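Local coordinates for GCN5-related N-acetyltransferase (Anabaena variabilis, PDB 2OZG), which binds coenzyme A and probably transfers an acetyl group to an amine, perhaps that of an aminoglycoside, as a GCN5-related N-acetyltransferase, at residues Q172-L177 with W234-N239; N164-E169 with S203-D208; G61-L66 with A99-T104; A80-V85 with S116-A121. All coordinates share one frame; numbering follows the deposited sequence. Where two conformers were deposited one is given.

How the contacts relate
The four contacts form two pairs. Contacts 3 and 4 lie in the coenzyme A-binding GNAT domain, with centres about 9 Å apart. They share a seam: Leu66 N lies 2.7 Å from Gly81 O, and Ala64 O lies 2.8 Å from Ala83 N, both probable hydrogen bonds between neighbouring strands. Contact 4 touches the coenzyme itself, while Leu63 of contact 3 touches Val85, a coenzyme-binding residue. Contacts 1 and 2 use the last turns and the start of helix 165-177. Their centres are about 11 Å apart, and Ile206 CD1 lies 4.1 Å from Val235 O. Contacts 2 and 3 are the farthest pair, with centres about 35 Å apart.

Contact 1 of 4, residues Q172-L177 with W234-N239; sequences QQQAQL and WVTLSN
Gln174 reaches from helix 165-177 to the end of strand 227-236, in a helix-on-strand packing of the second GNAT-like region. The axes of helix 172-177 and strand 234-236 run at 76° to each other.

The clear polar contact is a side-chain to backbone bond. Thr236 N donates to Gln174 OE1 at 3.0 Å, with an N-H...O angle of 159°, and the donor lies in the plane of the amide carbonyl. The side chain gets there by standing with CG anti to its backbone N (chi1 177°) and staying extended. At the other branch of the amide, NE2 sits over one face of the Trp234 ring, 3.5 Å from CZ3. It also bonds to Tyr181 OH, so both ends of the amide are held. An alanine here would probably leave Thr236 N and Tyr181 OH without this partner and uncover part of the indole face.

Methyl groups touch the glutamine amides by van der Waals contact. Val235 lies alongside Gln174, pointing the opposite way, with Val235 CG1 3.6 Å from Gln174 OE1. Gln173 NE2 bonds to Glu169 O, one turn back. Leu237 lies across Gln173, and Leu237 CD1 is 3.5 Å from Gln173 OE1.

Contact 2 of 4, residues N164-E169 with S203-D208; sequences NPIFHE and SYLIGD
The Phe167 ring carries Leu205 CD2 over one face. This methyl stands 4.2 Å from the ring centroid, 21° off the normal, and makes a CH-pi contact. It is offset toward the rim, and its nearest ring atom is Phe167 CZ at 3.9 Å. In the plane of the ring, Asn164 O lies at the edge. Ser203 CB approaches obliquely, 3.9 Å from Phe167 CZ. Beyond the two segments, Tyr215 meets the ring edge-to-face, and Ile217 and Leu161 also pack on Phe167.

The same Leu205 methyl has a second neighbour on the helix. Ile166 CG2 lies 3.9 Å from Leu205 CD2, and the two side chains cross at about a right angle. Ile166 CG2 stands anti to its backbone N, since CG1 takes the place beside that N (chi1 -60°). Leu205 is thus packed against two successive residues of the first helical turn.

That turn is closed by its own cap. Ile166 N donates to Asn164 OD1 at 3.1 Å, from above the carbonyl plane. Asn164 ND2 bonds in turn to Val160 O, which fixes the capping amide at both ends. The arrangement is an asparagine N-capped helix packed on a beta-sheet, here joining the start of helix 165-177 to strand 202-206.

Contact 3 of 4, residues G61-L66 with A99-T104; sequences GGLAIL and ALIQHT
Leu63 of strand 58-72 packs against Leu100 and Thr104 of helix 96-110, the helix that follows the coenzyme-binding loop of the GNAT fold. The axes of strand 61-66 and helix 99-104 make an angle of 34°.

Leu63 carries most of the strand's side of the contact. With CG between the backbone N and the carbonyl carbon (chi1 53°), Leu63 CG lies 4.0 Å from both Leu100 CD1 and Leu100 CD2. Leu63 CD2 meets three helix residues: Leu100 CG at 3.6 Å, Ile101 CD1 at 3.7 Å and Thr104 OG1 at 3.4 Å. The Leu63 and Leu100 side chains run antiparallel, whereas Leu63 and Thr104 meet tip to tip. Leu63 also touches Val85, a coenzyme A-binding residue.

Thr104 turns its hydroxyl back to the helix backbone. OG1 donates to Leu100 O at 2.8 Å, and that carbonyl also accepts from Thr104 N. The hydroxyl is therefore satisfied although it lies against a leucine methyl. The other branch of the threonine faces Ile65, with Thr104 CG2 3.9 Å from Ile65 CD1. An alanine here, lacking OG1 and CG2, would probably leave gaps beside Leu63 and Ile65, and Leu100 O with only the backbone N of these two donors. Nearer the start of the helix segment, Leu100 CD2 lies 3.7 Å from Gly62 O.

Contact 4 of 4, residues A80-V85 with S116-A121; sequences AGIAAV and SVLYPA. With COA (coenzyme A), chain C.
Ser116 and Ile82 meet across two parallel strands, 75-87 and 115-118, which belong to the beta-alpha-beta unit that also contains helix 96-110.

Ile82 can be followed outward. Its CB lies 3.8 Å from Leu118 CD2, and the two side chains lie flank to flank with the same heading. Its CG1 comes 3.4 Å from Ser116 OG. CG2 lies 4.2 Å from Leu118 CD2, while CD1 ends near Ser116 OG and also packs on Thr104 of helix 96-110.

The serine hydroxyl is held on this apolar ground. With OG anti to its backbone N (chi1 177°), Ser116 donates to Ala80 O at 2.7 Å. OG bonds also to Tyr131 OH. Ala80 O takes a second bond from Val117 N, which comes from above the carbonyl plane. Ile82 N then donates to Val117 O at 2.9 Å, nearly along the C=O axis.

Past Leu118 this direct strand pairing gives way to water. One water lies 2.6 Å from Ile82 O and accepts from Tyr119 N at 3.0 Å. Beyond this point the coenzyme enters between the two strands. Its sulfur S1P lies 3.1 Å from Val85 N and near Val85 CB, and Tyr119 O approaches its C2P. Ala121 CB packs against the pantetheine amide.

This splaying of two parallel strands around the pantetheine arm is characteristic of GNAT enzymes. It places the thiol between the strands, consistent with acetyl transfer taking place there.

Contact 1 of 4, residues Q172-L177 with W234-N239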
# COMPACT_ATOMS: atom_id res chain seq x y z
N GLN A 172 -10.23 -36.09 -18.23
CA GLN A 172 -10.19 -37.41 -17.59
C GLN A 172 -8.85 -38.12 -17.76
O GLN A 172 -8.53 -38.99 -16.95
CB GLN A 172 -11.39 -38.28 -18.02
CG GLN A 172 -11.70 -39.42 -17.00
CD GLN A 172 -13.16 -39.86 -17.01
OE1 GLN A 172 -13.79 -39.97 -18.07
NE2 GLN A 172 -13.71 -40.14 -15.81
N GLN A 173 -8.06 -37.77 -18.78
CA GLN A 173 -6.69 -38.32 -18.91
C GLN A 173 -5.71 -37.75 -17.90
O GLN A 173 -4.94 -38.46 -17.33
CB GLN A 173 -6.13 -38.13 -20.30
CG GLN A 173 -6.78 -38.99 -21.29
CD GLN A 173 -6.35 -38.67 -22.72
OE1 GLN A 173 -5.26 -39.07 -23.15
NE2 GLN A 173 -7.25 -37.99 -23.47
N GLN A 174 -5.69 -36.44 -17.73
CA GLN A 174 -4.86 -35.79 -16.69
C GLN A 174 -5.38 -36.18 -15.27
O GLN A 174 -4.61 -36.33 -14.31
CB GLN A 174 -4.90 -34.26 -16.90
CG GLN A 174 -4.15 -33.49 -15.86
CD GLN A 174 -3.64 -32.14 -16.33
OE1 GLN A 174 -3.03 -32.04 -17.40
NE2 GLN A 174 -3.83 -31.09 -15.49
N ALA A 175 -6.69 -36.35 -15.15
CA ALA A 175 -7.34 -36.66 -13.86
C ALA A 175 -6.86 -38.01 -13.39
O ALA A 175 -6.36 -38.19 -12.28
CB ALA A 175 -8.92 -36.70 -14.01
N GLN A 176 -6.94 -38.97 -14.29
CA GLN A 176 -6.58 -40.34 -13.95
C GLN A 176 -5.13 -40.41 -13.54
O GLN A 176 -4.77 -41.22 -12.70
CB GLN A 176 -6.91 -41.27 -15.10
CG GLN A 176 -6.76 -42.77 -14.78
CD GLN A 176 -5.33 -43.28 -14.89
OE1 GLN A 176 -4.58 -42.84 -15.76
NE2 GLN A 176 -4.95 -44.23 -14.04
N LEU A 177 -4.31 -39.51 -14.09
CA LEU A 177 -2.84 -39.44 -13.80
C LEU A 177 -2.43 -38.61 -12.62
O LEU A 177 -1.27 -38.67 -12.18
CB LEU A 177 -2.09 -38.90 -15.03
CG LEU A 177 -2.12 -39.79 -16.26
CD1 LEU A 177 -1.54 -39.07 -17.45
CD2 LEU A 177 -1.38 -41.09 -16.02
N TRP A 234 -6.72 -26.12 -17.05
CA TRP A 234 -5.78 -26.38 -18.12
C TRP A 234 -5.47 -27.86 -18.07
O TRP A 234 -5.59 -28.49 -17.00
CB TRP A 234 -4.49 -25.54 -17.97
CG TRP A 234 -3.80 -25.74 -16.59
CD1 TRP A 234 -4.01 -25.01 -15.49
CD2 TRP A 234 -2.84 -26.74 -16.22
NE1 TRP A 234 -3.26 -25.47 -14.48
CE2 TRP A 234 -2.55 -26.56 -14.89
CE3 TRP A 234 -2.25 -27.82 -16.89
CZ2 TRP A 234 -1.67 -27.36 -14.21
CZ3 TRP A 234 -1.41 -28.62 -16.23
CH2 TRP A 234 -1.12 -28.42 -14.88
N VAL A 235 -5.04 -28.39 -19.23
CA VAL A 235 -4.55 -29.72 -19.37
C VAL A 235 -3.31 -29.73 -20.29
O VAL A 235 -3.29 -29.07 -21.33
CB VAL A 235 -5.64 -30.72 -19.87
CG1 VAL A 235 -5.02 -32.01 -20.42
CG2 VAL A 235 -6.63 -31.03 -18.77
N THR A 236 -2.25 -30.44 -19.86
CA THR A 236 -1.02 -30.63 -20.66
C THR A 236 -0.62 -32.09 -20.52
O THR A 236 -0.21 -32.55 -19.42
CB THR A 236 0.13 -29.67 -20.27
OG1 THR A 236 0.45 -29.83 -18.90
CG2 THR A 236 -0.31 -28.23 -20.46
N LEU A 237 -0.79 -32.86 -21.60
CA LEU A 237 -0.52 -34.31 -21.53
C LEU A 237 0.90 -34.68 -21.93
O LEU A 237 1.35 -35.78 -21.62
CB LEU A 237 -1.50 -35.12 -22.35
CG LEU A 237 -2.98 -34.98 -21.98
CD1 LEU A 237 -3.83 -35.83 -22.91
CD2 LEU A 237 -3.21 -35.37 -20.53
N SER A 238 1.62 -33.75 -22.54
CA SER A 238 2.93 -34.01 -23.08
C SER A 238 3.76 -32.75 -23.01
O SER A 238 3.22 -31.66 -22.83
CB SER A 238 2.79 -34.42 -24.55
OG SER A 238 2.33 -33.31 -25.31
N ASN A 239 5.06 -32.89 -23.18
CA ASN A 239 5.95 -31.74 -23.17
C ASN A 239 5.69 -30.72 -24.28
O ASN A 239 5.79 -29.52 -24.05
CB ASN A 239 7.41 -32.20 -23.20
CG ASN A 239 8.36 -31.04 -23.06
OD1 ASN A 239 8.22 -30.14 -22.18
ND2 ASN A 239 9.31 -31.03 -23.93

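Contact 2 of 4, residues N164-E169 with S203-D208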
# COMPACT_ATOMS: atom_id res chain seq x y z
N ASN A 164 -18.58 -29.73 -24.81
CA ASN A 164 -17.64 -30.20 -25.82
C ASN A 164 -16.91 -31.39 -25.25
O ASN A 164 -16.16 -31.25 -24.28
CB ASN A 164 -16.68 -29.09 -26.21
CG ASN A 164 -15.78 -29.48 -27.36
OD1 ASN A 164 -15.64 -30.65 -27.69
ND2 ASN A 164 -15.17 -28.49 -27.99
N PRO A 165 -17.09 -32.57 -25.88
CA PRO A 165 -16.52 -33.75 -25.25
C PRO A 165 -15.01 -33.79 -25.31
O PRO A 165 -14.40 -34.55 -24.58
CB PRO A 165 -17.11 -34.92 -26.07
CG PRO A 165 -18.15 -34.31 -26.93
CD PRO A 165 -17.75 -32.92 -27.15
N ILE A 166 -14.40 -32.99 -26.16
CA ILE A 166 -12.97 -33.04 -26.25
C ILE A 166 -12.37 -32.70 -24.89
O ILE A 166 -11.44 -33.34 -24.46
CB ILE A 166 -12.40 -32.12 -27.33
CG1 ILE A 166 -12.94 -32.47 -28.71
CG2 ILE A 166 -10.90 -32.25 -27.37
CD1 ILE A 166 -12.75 -33.94 -29.09
N PHE A 167 -12.94 -31.70 -24.23
CA PHE A 167 -12.49 -31.25 -22.92
C PHE A 167 -12.64 -32.33 -21.88
O PHE A 167 -11.70 -32.54 -21.10
CB PHE A 167 -13.23 -29.98 -22.47
CG PHE A 167 -12.80 -28.75 -23.21
CD1 PHE A 167 -11.73 -27.99 -22.75
CD2 PHE A 167 -13.43 -28.36 -24.38
CE1 PHE A 167 -11.33 -26.86 -23.42
CE2 PHE A 167 -13.01 -27.23 -25.06
CZ PHE A 167 -11.96 -26.50 -24.59
N HIS A 168 -13.80 -32.97 -21.82
CA HIS A 168 -13.98 -34.08 -20.87
C HIS A 168 -12.94 -35.15 -21.08
O HIS A 168 -12.41 -35.65 -20.15
CB HIS A 168 -15.38 -34.76 -20.95
CG HIS A 168 -15.47 -36.08 -20.19
ND1 HIS A 168 -15.55 -36.15 -18.81
CD2 HIS A 168 -15.45 -37.37 -20.62
CE1 HIS A 168 -15.59 -37.43 -18.43
NE2 HIS A 168 -15.52 -38.18 -19.51
N GLU A 169 -12.63 -35.45 -22.34
CA GLU A 169 -11.73 -36.55 -22.65
C GLU A 169 -10.26 -36.28 -22.33
O GLU A 169 -9.54 -37.18 -21.94
CB GLU A 169 -11.95 -36.97 -24.10
CG GLU A 169 -13.38 -37.47 -24.33
CD GLU A 169 -13.71 -37.64 -25.79
OE1 GLU A 169 -12.82 -37.36 -26.63
OE2 GLU A 169 -14.84 -38.07 -26.11
N SER A 203 -11.43 -20.39 -24.39
CA SER A 203 -11.11 -21.82 -24.35
C SER A 203 -10.35 -22.18 -25.63
O SER A 203 -10.79 -21.87 -26.75
CB SER A 203 -12.41 -22.61 -24.39
OG SER A 203 -13.15 -22.40 -23.24
N TYR A 204 -9.20 -22.84 -25.48
CA TYR A 204 -8.37 -23.23 -26.60
C TYR A 204 -7.97 -24.67 -26.38
O TYR A 204 -7.74 -25.06 -25.25
CB TYR A 204 -7.08 -22.37 -26.58
CG TYR A 204 -7.28 -20.96 -27.07
CD1 TYR A 204 -7.88 -20.00 -26.26
CD2 TYR A 204 -6.84 -20.57 -28.33
CE1 TYR A 204 -8.06 -18.74 -26.70
CE2 TYR A 204 -7.04 -19.28 -28.80
CZ TYR A 204 -7.66 -18.39 -27.99
OH TYR A 204 -7.81 -17.10 -28.44
N LEU A 205 -7.84 -25.40 -27.47
CA LEU A 205 -7.25 -26.73 -27.49
C LEU A 205 -5.81 -26.52 -27.91
O LEU A 205 -5.52 -25.63 -28.73
CB LEU A 205 -7.89 -27.66 -28.51
CG LEU A 205 -9.36 -28.03 -28.30
CD1 LEU A 205 -9.89 -28.95 -29.44
CD2 LEU A 205 -9.66 -28.63 -26.89
N ILE A 206 -4.92 -27.32 -27.32
CA ILE A 206 -3.51 -27.34 -27.67
C ILE A 206 -3.28 -28.63 -28.43
O ILE A 206 -3.56 -29.71 -27.93
CB ILE A 206 -2.61 -27.40 -26.41
CG1 ILE A 206 -2.87 -26.19 -25.53
CG2 ILE A 206 -1.14 -27.39 -26.82
CD1 ILE A 206 -2.29 -26.25 -24.15
N GLY A 207 -2.77 -28.50 -29.65
CA GLY A 207 -2.42 -29.64 -30.46
C GLY A 207 -2.69 -29.45 -31.91
O GLY A 207 -3.35 -28.46 -32.32
N ASP A 208 -2.12 -30.35 -32.73
CA ASP A 208 -2.42 -30.34 -34.15
C ASP A 208 -3.89 -30.74 -34.24
O ASP A 208 -4.46 -31.27 -33.26
CB ASP A 208 -1.55 -31.29 -34.98
CG ASP A 208 -0.09 -30.89 -35.01
OD1 ASP A 208 0.21 -29.69 -35.19
OD2 ASP A 208 0.77 -31.78 -34.85

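Contact 3 of 4, residues G61-L66 with A99-T104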
# COMPACT_ATOMS: atom_id res chain seq x y z
N GLY A 61 -30.59 -23.95 7.80
CA GLY A 61 -29.45 -23.95 6.94
C GLY A 61 -29.44 -25.17 6.06
O GLY A 61 -30.45 -25.89 5.96
N GLY A 62 -28.30 -25.40 5.43
CA GLY A 62 -28.18 -26.51 4.52
C GLY A 62 -26.87 -26.60 3.80
O GLY A 62 -25.92 -25.90 4.09
N LEU A 63 -26.82 -27.52 2.84
CA LEU A 63 -25.66 -27.71 2.03
C LEU A 63 -26.05 -28.44 0.74
O LEU A 63 -27.22 -28.84 0.54
CB LEU A 63 -24.56 -28.46 2.85
CG LEU A 63 -24.99 -29.80 3.53
CD1 LEU A 63 -25.27 -30.90 2.53
CD2 LEU A 63 -23.95 -30.34 4.47
N ALA A 64 -25.04 -28.64 -0.11
CA ALA A 64 -25.11 -29.47 -1.30
C ALA A 64 -24.13 -30.63 -1.20
O ALA A 64 -22.98 -30.50 -0.72
CB ALA A 64 -24.78 -28.65 -2.56
N ILE A 65 -24.62 -31.79 -1.61
CA ILE A 65 -23.83 -33.00 -1.73
C ILE A 65 -23.60 -33.22 -3.25
O ILE A 65 -24.58 -33.29 -4.01
CB ILE A 65 -24.55 -34.26 -1.21
CG1 ILE A 65 -24.93 -34.12 0.26
CG2 ILE A 65 -23.60 -35.47 -1.34
CD1 ILE A 65 -25.69 -35.34 0.75
N LEU A 66 -22.34 -33.37 -3.66
CA LEU A 66 -21.96 -33.62 -5.08
C LEU A 66 -21.41 -35.02 -5.26
O LEU A 66 -20.23 -35.29 -4.93
CB LEU A 66 -20.93 -32.56 -5.59
CG LEU A 66 -21.37 -31.12 -5.41
CD1 LEU A 66 -20.33 -30.12 -5.95
CD2 LEU A 66 -22.70 -30.85 -6.09
N ALA A 99 -24.64 -30.99 13.52
CA ALA A 99 -25.75 -31.90 13.30
C ALA A 99 -25.89 -32.14 11.80
O ALA A 99 -25.94 -33.26 11.34
CB ALA A 99 -27.04 -31.35 13.91
N LEU A 100 -25.90 -31.06 11.02
CA LEU A 100 -26.03 -31.18 9.57
C LEU A 100 -24.97 -32.11 8.95
O LEU A 100 -25.26 -33.04 8.17
CB LEU A 100 -25.93 -29.77 8.94
CG LEU A 100 -25.98 -29.64 7.41
CD1 LEU A 100 -27.24 -30.25 6.76
CD2 LEU A 100 -25.85 -28.19 7.05
N ILE A 101 -23.72 -31.88 9.33
CA ILE A 101 -22.61 -32.66 8.78
C ILE A 101 -22.66 -34.15 9.14
O ILE A 101 -22.39 -35.03 8.32
CB ILE A 101 -21.25 -32.04 9.17
CG1 ILE A 101 -21.11 -30.61 8.62
CG2 ILE A 101 -20.08 -32.97 8.64
CD1 ILE A 101 -21.30 -30.47 7.10
N GLN A 102 -23.06 -34.43 10.34
CA GLN A 102 -23.21 -35.79 10.78
C GLN A 102 -24.33 -36.51 10.02
O GLN A 102 -24.15 -37.61 9.57
CB GLN A 102 -23.49 -35.77 12.29
CG GLN A 102 -22.30 -35.27 13.11
CD GLN A 102 -22.61 -35.24 14.63
OE1 GLN A 102 -23.74 -34.97 15.04
NE2 GLN A 102 -21.58 -35.48 15.46
N HIS A 103 -25.49 -35.87 9.90
CA HIS A 103 -26.58 -36.42 9.09
C HIS A 103 -26.15 -36.68 7.68
O HIS A 103 -26.47 -37.71 7.14
CB HIS A 103 -27.83 -35.52 9.10
CG HIS A 103 -28.68 -35.69 10.33
ND1 HIS A 103 -28.92 -34.67 11.22
CD2 HIS A 103 -29.36 -36.77 10.80
CE1 HIS A 103 -29.72 -35.10 12.19
NE2 HIS A 103 -30.00 -36.37 11.95
N THR A 104 -25.50 -35.70 7.06
CA THR A 104 -24.97 -35.82 5.73
C THR A 104 -24.01 -37.00 5.58
O THR A 104 -24.12 -37.76 4.64
CB THR A 104 -24.22 -34.49 5.35
OG1 THR A 104 -25.15 -33.41 5.43
CG2 THR A 104 -23.66 -34.54 3.97

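Contact 4 of 4, residues A80-V85 with S116-A121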
# COMPACT_ATOMS: atom_id res chain seq x y z
N ALA A 80 -18.15 -38.10 -2.37
CA ALA A 80 -19.21 -37.12 -2.22
C ALA A 80 -18.62 -35.77 -1.77
O ALA A 80 -18.06 -35.66 -0.67
CB ALA A 80 -20.28 -37.61 -1.27
N GLY A 81 -18.70 -34.79 -2.67
CA GLY A 81 -18.19 -33.46 -2.43
C GLY A 81 -19.22 -32.73 -1.62
O GLY A 81 -20.42 -32.91 -1.84
N ILE A 82 -18.77 -32.01 -0.59
CA ILE A 82 -19.70 -31.21 0.22
C ILE A 82 -19.50 -29.74 -0.18
O ILE A 82 -18.40 -29.24 -0.08
CB ILE A 82 -19.52 -31.42 1.72
CG1 ILE A 82 -19.63 -32.90 2.09
CG2 ILE A 82 -20.53 -30.58 2.55
CD1 ILE A 82 -20.93 -33.46 1.82
N ALA A 83 -20.57 -29.06 -0.60
CA ALA A 83 -20.48 -27.70 -0.95
C ALA A 83 -21.54 -26.82 -0.22
O ALA A 83 -22.58 -27.28 0.29
CB ALA A 83 -20.63 -27.56 -2.48
N ALA A 84 -21.27 -25.52 -0.25
CA ALA A 84 -22.18 -24.49 0.27
C ALA A 84 -22.81 -24.78 1.65
O ALA A 84 -24.03 -24.74 1.80
CB ALA A 84 -23.26 -24.20 -0.75
N VAL A 85 -21.98 -25.07 2.64
CA VAL A 85 -22.48 -25.32 3.97
C VAL A 85 -22.76 -23.97 4.60
O VAL A 85 -21.87 -23.14 4.74
CB VAL A 85 -21.43 -26.04 4.85
CG1 VAL A 85 -21.97 -26.22 6.25
CG2 VAL A 85 -21.08 -27.37 4.24
N SER A 116 -15.40 -38.53 1.23
CA SER A 116 -16.07 -37.25 1.06
C SER A 116 -14.98 -36.19 1.21
O SER A 116 -14.07 -36.34 2.01
CB SER A 116 -17.16 -37.03 2.09
OG SER A 116 -17.80 -35.73 2.01
N VAL A 117 -15.09 -35.14 0.41
CA VAL A 117 -14.12 -34.05 0.38
C VAL A 117 -14.85 -32.68 0.41
O VAL A 117 -15.98 -32.56 -0.11
CB VAL A 117 -13.26 -34.16 -0.91
CG1 VAL A 117 -12.38 -32.86 -1.18
CG2 VAL A 117 -12.41 -35.39 -0.85
N LEU A 118 -14.18 -31.67 0.98
CA LEU A 118 -14.67 -30.30 1.09
C LEU A 118 -13.52 -29.35 1.40
O LEU A 118 -12.46 -29.75 1.91
CB LEU A 118 -15.76 -30.17 2.18
CG LEU A 118 -15.46 -30.63 3.62
CD1 LEU A 118 -14.65 -29.63 4.39
CD2 LEU A 118 -16.77 -30.85 4.34
N TYR A 119 -13.76 -28.08 1.11
CA TYR A 119 -12.86 -26.97 1.36
C TYR A 119 -13.45 -26.29 2.61
O TYR A 119 -14.62 -25.81 2.59
CB TYR A 119 -12.83 -26.00 0.18
CG TYR A 119 -11.98 -26.44 -0.98
CD1 TYR A 119 -10.65 -26.10 -1.02
CD2 TYR A 119 -12.51 -27.20 -2.04
CE1 TYR A 119 -9.84 -26.49 -2.07
CE2 TYR A 119 -11.72 -27.56 -3.14
CZ TYR A 119 -10.39 -27.22 -3.12
OH TYR A 119 -9.52 -27.54 -4.09
N PRO A 120 -12.74 -26.37 3.75
CA PRO A 120 -13.41 -25.84 4.97
C PRO A 120 -13.32 -24.28 5.17
O PRO A 120 -12.31 -23.70 4.90
CB PRO A 120 -12.60 -26.49 6.10
CG PRO A 120 -11.18 -26.50 5.52
CD PRO A 120 -11.41 -26.93 4.07
N ALA A 121 -14.37 -23.62 5.63
CA ALA A 121 -14.20 -22.16 5.96
C ALA A 121 -13.57 -22.12 7.35
O ALA A 121 -12.88 -21.19 7.71
CB ALA A 121 -15.53 -21.46 5.96
N1A COA C . -14.70 -20.89 13.33
C2A COA C . -14.23 -21.96 14.00
N3A COA C . -15.04 -22.93 14.46
C4A COA C . -16.38 -22.84 14.25
C5A COA C . -16.91 -21.75 13.57
C6A COA C . -16.02 -20.75 13.10
N6A COA C . -16.43 -19.66 12.43
N7A COA C . -18.25 -21.95 13.53
C8A COA C . -18.53 -23.11 14.17
N9A COA C . -17.37 -23.65 14.60
C1B COA C . -17.13 -24.92 15.35
C2B COA C . -17.44 -24.77 16.83
O2B COA C . -16.32 -24.24 17.59
C3B COA C . -17.88 -26.18 17.22
O3B COA C . -16.83 -26.93 17.84
P3B COA C . -16.77 -27.09 19.46
O7A COA C . -17.83 -28.13 19.76
O8A COA C . -15.31 -27.48 19.72
O9A COA C . -17.14 -25.72 20.03
C4B COA C . -18.35 -26.85 15.93
O4B COA C . -17.94 -26.00 14.85
C5B COA C . -19.86 -27.05 15.90
O5B COA C . -20.50 -25.77 15.89
P1A COA C . -22.00 -25.50 15.29
O1A COA C . -22.56 -26.80 14.75
O2A COA C . -22.79 -24.74 16.35
O3A COA C . -21.67 -24.45 14.08
P2A COA C . -22.68 -23.26 13.58
O4A COA C . -24.09 -23.88 13.56
O5A COA C . -22.45 -22.05 14.47
O6A COA C . -22.13 -22.98 12.03
CBP COA C . -21.20 -21.63 10.05
CCP COA C . -21.97 -21.68 11.39
CDP COA C . -21.49 -22.95 9.36
CEP COA C . -19.72 -21.68 10.42
CAP COA C . -21.69 -20.36 9.21
OAP COA C . -22.63 -20.72 8.14
C9P COA C . -20.73 -19.31 8.59
O9P COA C . -20.20 -18.31 9.32
N8P COA C . -20.41 -19.24 7.28
C7P COA C . -20.70 -20.03 6.08
C6P COA C . -19.29 -20.36 5.62
C5P COA C . -18.92 -21.79 6.01
O5P COA C . -19.10 -22.20 7.15
N4P COA C . -18.36 -22.55 5.06
C3P COA C . -17.90 -23.93 5.22
C2P COA C . -17.49 -24.37 3.83
S1P COA C . -18.95 -24.56 2.74
O HOH W 1 -16.42 -27.51 -0.20
O HOH W 2 -17.78 -27.04 2.53